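Local coordinates for hypothetical protein (Bacteroides caccae, PDB 4M8R) that is of unknown function but belongs to the DUF4784 family, pairing an N-terminal Ig-like domain with a WD40-like domain of probable beta-propeller fold, at residues L248-Y260 and S274-L286. Sequence-based numbering, arbitrary orientation.
Sequences LPEGFTPEQFGDY and SARKGNGKWVPML
Met-285, present as selenomethionine, packs on Phe-252 in a Met-aromatic contact that is one part of how a loop attaches to a beta-hairpin. From CB, the Met-285 chain brings CG to within 4.1 Å of Phe-257 CE2; a bend at chi2 (97°) then places SE 4.0 Å from Pro-249 CG, and another at chi3 (60°) swings the methyl to the rings. CE lies over the centre of the Phe-252 face, 3.6 Å from its centroid, a close CH-pi contact, with SE farther off above the same face; CE meets Phe-257 at the ring edge, 3.7 Å from CZ. Ala-275 CB covers a face of Phe-257, offset toward the rim, while Val-283 CG2 abuts the edge of Phe-252. Were Phe-252 an alanine, the Met-285 methyl would probably lose its aromatic seat, with a gap beside Val-283.

Polar bonds hold the 3-10 segment 254-256 to the outward edge of strand 270-276, at its end. Arg-276 N donates to a lone pair of Gln-256 O in a nearly straight bond (2.9 Å, 168°), whereas Gln-256 NE2 reaches Arg-276 O only weakly; its OE1 accepts from Thr-253 N. A water bridges Gly-258 N and Ser-274 O.

Strands 262-264, 270-276, 282-288 and 292-295 follow one another antiparallel, consistent with a propeller blade; 248-260 leads into the first, with Leu-197 of strand 196-201 against Phe-257 and strand 292-295 flanking Phe-252 and Met-285.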
loop_
_atom_site.group_PDB
_atom_site.type_symbol
_atom_site.label_atom_id
_atom_site.label_comp_id
_atom_site.label_asym_id
_atom_site.label_seq_id
_atom_site.Cartn_x
_atom_site.Cartn_y
_atom_site.Cartn_z
ATOM N N LEU A 248 32.871 17.067 17.660
ATOM C CA LEU A 248 32.279 18.395 17.632
ATOM C C LEU A 248 33.338 19.405 17.201
ATOM O O LEU A 248 34.535 19.177 17.411
ATOM C CB LEU A 248 31.754 18.774 19.014
ATOM C CG LEU A 248 30.577 17.957 19.534
ATOM C CD1 LEU A 248 30.384 18.189 21.025
ATOM C CD2 LEU A 248 29.316 18.303 18.759
ATOM N N PRO A 249 32.913 20.532 16.602
ATOM C CA PRO A 249 33.895 21.561 16.254
ATOM C C PRO A 249 34.544 22.164 17.502
ATOM O O PRO A 249 33.965 22.090 18.591
ATOM C CB PRO A 249 33.065 22.618 15.506
ATOM C CG PRO A 249 31.740 21.987 15.218
ATOM C CD PRO A 249 31.538 20.943 16.271
ATOM N N GLU A 250 35.735 22.743 17.340
ATOM C CA GLU A 250 36.468 23.338 18.462
ATOM C C GLU A 250 35.596 24.303 19.259
ATOM O O GLU A 250 34.861 25.105 18.682
ATOM C CB GLU A 250 37.711 24.076 17.976
ATOM C CG GLU A 250 38.929 23.190 17.776
ATOM C CD GLU A 250 40.204 23.996 17.600
ATOM O OE1 GLU A 250 40.118 25.172 17.187
ATOM O OE2 GLU A 250 41.293 23.453 17.879
ATOM N N GLY A 251 35.673 24.199 20.586
ATOM C CA GLY A 251 34.926 25.071 21.486
ATOM C C GLY A 251 33.681 24.416 22.048
ATOM O O GLY A 251 33.345 24.613 23.216
ATOM N N PHE A 252 32.998 23.626 21.225
ATOM C CA PHE A 252 31.704 23.066 21.599
ATOM C C PHE A 252 31.799 21.830 22.483
ATOM O O PHE A 252 32.712 21.019 22.333
ATOM C CB PHE A 252 30.874 22.761 20.350
ATOM C CG PHE A 252 30.415 23.992 19.628
ATOM C CD1 PHE A 252 29.202 24.585 19.946
ATOM C CD2 PHE A 252 31.209 24.573 18.645
ATOM C CE1 PHE A 252 28.781 25.727 19.289
ATOM C CE2 PHE A 252 30.792 25.714 17.983
ATOM C CZ PHE A 252 29.577 26.292 18.306
ATOM N N THR A 253 30.834 21.701 23.393
ATOM C CA THR A 253 30.773 20.596 24.350
ATOM C C THR A 253 29.350 20.021 24.405
ATOM O O THR A 253 28.387 20.730 24.116
ATOM C CB THR A 253 31.191 21.062 25.757
ATOM O OG1 THR A 253 30.366 22.158 26.166
ATOM C CG2 THR A 253 32.648 21.499 25.760
ATOM N N PRO A 254 29.215 18.734 24.776
ATOM C CA PRO A 254 27.917 18.039 24.730
ATOM C C PRO A 254 26.765 18.697 25.506
ATOM O O PRO A 254 25.612 18.628 25.068
ATOM C CB PRO A 254 28.223 16.646 25.313
ATOM C CG PRO A 254 29.615 16.699 25.840
ATOM C CD PRO A 254 30.313 17.820 25.138
ATOM N N GLU A 255 27.073 19.337 26.632
ATOM C CA GLU A 255 26.041 19.997 27.453
ATOM C C GLU A 255 25.336 21.157 26.728
ATOM O O GLU A 255 24.276 21.609 27.164
ATOM C CB GLU A 255 26.613 20.486 28.796
ATOM C CG GLU A 255 27.930 21.255 28.707
ATOM C CD GLU A 255 29.161 20.374 28.885
ATOM O OE1 GLU A 255 29.065 19.142 28.686
ATOM O OE2 GLU A 255 30.231 20.918 29.221
ATOM N N GLN A 256 25.920 21.624 25.627
ATOM C CA GLN A 256 25.348 22.712 24.832
ATOM C C GLN A 256 24.217 22.281 23.890
ATOM O O GLN A 256 23.573 23.129 23.275
ATOM C CB GLN A 256 26.455 23.383 24.020
ATOM C CG GLN A 256 27.570 23.963 24.877
ATOM C CD GLN A 256 28.602 24.703 24.055
ATOM O OE1 GLN A 256 29.333 24.100 23.281
ATOM N NE2 GLN A 256 28.661 26.012 24.213
ATOM N N PHE A 257 23.977 20.975 23.783
ATOM C CA PHE A 257 22.999 20.427 22.841
ATOM C C PHE A 257 21.881 19.683 23.558
ATOM O O PHE A 257 21.997 19.340 24.736
ATOM C CB PHE A 257 23.683 19.441 21.892
ATOM C CG PHE A 257 24.833 20.024 21.124
ATOM C CD1 PHE A 257 26.066 20.212 21.735
ATOM C CD2 PHE A 257 24.692 20.367 19.789
ATOM C CE1 PHE A 257 27.132 20.744 21.031
ATOM C CE2 PHE A 257 25.757 20.898 19.078
ATOM C CZ PHE A 257 26.978 21.085 19.699
ATOM N N GLY A 258 20.801 19.428 22.829
ATOM C CA GLY A 258 19.739 18.541 23.300
ATOM C C GLY A 258 18.545 19.200 23.969
ATOM O O GLY A 258 17.615 18.508 24.381
ATOM N N ASP A 259 18.553 20.525 24.083
ATOM C CA ASP A 259 17.411 21.230 24.662
ATOM C C ASP A 259 16.208 21.175 23.725
ATOM O O ASP A 259 15.062 21.166 24.176
ATOM C CB ASP A 259 17.780 22.674 24.994
ATOM C CG ASP A 259 18.765 22.766 26.145
ATOM O OD1 ASP A 259 18.547 22.071 27.162
ATOM O OD2 ASP A 259 19.754 23.524 26.028
ATOM N N TYR A 260 16.482 21.135 22.424
ATOM C CA TYR A 260 15.445 20.993 21.416
ATOM C C TYR A 260 15.791 19.876 20.438
ATOM O O TYR A 260 16.960 19.633 20.160
ATOM C CB TYR A 260 15.247 22.311 20.663
ATOM C CG TYR A 260 14.769 23.423 21.558
ATOM C CD1 TYR A 260 13.421 23.545 21.890
ATOM C CD2 TYR A 260 15.668 24.345 22.096
ATOM C CE1 TYR A 260 12.980 24.558 22.724
ATOM C CE2 TYR A 260 15.234 25.361 22.927
ATOM C CZ TYR A 260 13.892 25.464 23.238
ATOM O OH TYR A 260 13.462 26.474 24.058
ATOM N N SER A 274 20.536 23.192 17.149
ATOM C CA SER A 274 20.919 24.455 17.761
ATOM C C SER A 274 21.737 24.157 19.008
ATOM O O SER A 274 21.509 23.148 19.685
ATOM C CB SER A 274 19.690 25.303 18.102
ATOM O OG SER A 274 18.905 24.701 19.119
ATOM N N ALA A 275 22.696 25.031 19.292
ATOM C CA ALA A 275 23.576 24.878 20.443
ATOM C C ALA A 275 23.585 26.151 21.280
ATOM O O ALA A 275 23.649 27.262 20.743
ATOM C CB ALA A 275 24.986 24.540 19.986
ATOM N N ARG A 276 23.539 25.970 22.598
ATOM C CA ARG A 276 23.550 27.071 23.552
ATOM C C ARG A 276 24.986 27.354 24.007
ATOM O O ARG A 276 25.652 26.470 24.538
ATOM C CB ARG A 276 22.682 26.698 24.755
ATOM C CG ARG A 276 22.417 27.830 25.732
ATOM C CD ARG A 276 21.760 27.310 27.002
ATOM N NE ARG A 276 21.133 28.385 27.768
ATOM C CZ ARG A 276 21.785 29.265 28.530
ATOM N NH1 ARG A 276 23.110 29.225 28.652
ATOM N NH2 ARG A 276 21.098 30.201 29.175
ATOM N N LYS A 277 25.457 28.581 23.798
ATOM C CA LYS A 277 26.789 28.980 24.270
ATOM C C LYS A 277 26.766 29.309 25.765
ATOM O O LYS A 277 25.695 29.503 26.351
ATOM C CB LYS A 277 27.331 30.171 23.471
ATOM C CG LYS A 277 27.878 29.807 22.099
ATOM C CD LYS A 277 28.666 30.963 21.499
ATOM C CE LYS A 277 29.080 30.686 20.061
ATOM N NZ LYS A 277 30.077 29.585 19.950
ATOM N N GLY A 278 27.953 29.370 26.369
ATOM C CA GLY A 278 28.104 29.669 27.794
ATOM C C GLY A 278 27.462 30.982 28.209
ATOM O O GLY A 278 26.876 31.080 29.288
ATOM N N ASN A 279 27.563 31.988 27.339
ATOM C CA ASN A 279 27.004 33.320 27.600
ATOM C C ASN A 279 25.488 33.459 27.351
ATOM O O ASN A 279 24.960 34.570 27.383
ATOM C CB ASN A 279 27.769 34.384 26.789
ATOM C CG ASN A 279 27.640 34.193 25.281
ATOM O OD1 ASN A 279 27.196 33.147 24.807
ATOM N ND2 ASN A 279 28.030 35.208 24.523
ATOM N N GLY A 280 24.796 32.350 27.094
ATOM C CA GLY A 280 23.339 32.370 26.902
ATOM C C GLY A 280 22.874 32.630 25.476
ATOM O O GLY A 280 21.670 32.657 25.209
ATOM N N LYS A 281 23.820 32.837 24.562
ATOM C CA LYS A 281 23.516 32.989 23.139
ATOM C C LYS A 281 23.415 31.618 22.473
ATOM O O LYS A 281 23.891 30.622 23.016
ATOM C CB LYS A 281 24.589 33.831 22.450
ATOM C CG LYS A 281 24.606 35.288 22.881
ATOM C CD LYS A 281 23.424 36.059 22.311
ATOM C CE LYS A 281 23.597 37.556 22.511
ATOM N NZ LYS A 281 22.552 38.331 21.790
ATOM N N TRP A 282 22.799 31.580 21.292
ATOM C CA TRP A 282 22.557 30.330 20.568
ATOM C C TRP A 282 23.057 30.427 19.124
ATOM O O TRP A 282 23.002 31.494 18.513
ATOM C CB TRP A 282 21.060 29.997 20.551
ATOM C CG TRP A 282 20.435 29.743 21.903
ATOM C CD1 TRP A 282 20.236 30.652 22.900
ATOM C CD2 TRP A 282 19.891 28.504 22.379
ATOM N NE1 TRP A 282 19.618 30.055 23.973
ATOM C CE2 TRP A 282 19.395 28.737 23.680
ATOM C CE3 TRP A 282 19.781 27.218 21.835
ATOM C CZ2 TRP A 282 18.800 27.734 24.448
ATOM C CZ3 TRP A 282 19.190 26.220 22.599
ATOM C CH2 TRP A 282 18.707 26.486 23.892
ATOM N N VAL A 283 23.523 29.307 18.580
ATOM C CA VAL A 283 23.946 29.242 17.177
ATOM C C VAL A 283 23.281 28.064 16.465
ATOM O O VAL A 283 23.012 27.036 17.087
ATOM C CB VAL A 283 25.478 29.109 17.032
ATOM C CG1 VAL A 283 26.176 30.345 17.580
ATOM C CG2 VAL A 283 25.996 27.850 17.718
ATOM N N PRO A 284 23.016 28.212 15.156
ATOM C CA PRO A 284 22.570 27.073 14.369
ATOM C C PRO A 284 23.749 26.175 14.003
ATOM O O PRO A 284 24.830 26.674 13.670
ATOM C CB PRO A 284 21.957 27.718 13.125
ATOM C CG PRO A 284 22.622 29.039 12.999
ATOM C CD PRO A 284 23.134 29.438 14.349
HETATM N N MSE A 285 23.536 24.864 14.076
HETATM C CA MSE A 285 24.579 23.881 13.806
HETATM C C MSE A 285 23.995 22.820 12.923
HETATM O O MSE A 285 22.956 22.241 13.248
HETATM C CB MSE A 285 25.047 23.346 15.160
HETATM C CG MSE A 285 25.753 21.992 15.113
HETATM SE SE MSE A 285 27.704 22.227 15.092
HETATM C CE MSE A 285 27.935 23.173 16.802
ATOM N N LEU A 286 24.652 22.552 11.797
ATOM C CA LEU A 286 24.219 21.499 10.882
ATOM C C LEU A 286 25.046 20.235 11.076
ATOM O O LEU A 286 26.220 20.297 11.463
ATOM C CB LEU A 286 24.324 21.970 9.433
ATOM C CG LEU A 286 23.485 23.196 9.068
ATOM C CD1 LEU A 286 23.696 23.563 7.607
ATOM C CD2 LEU A 286 22.011 22.951 9.353
HETATM O O HOH W 1 20.860 20.380 19.900
#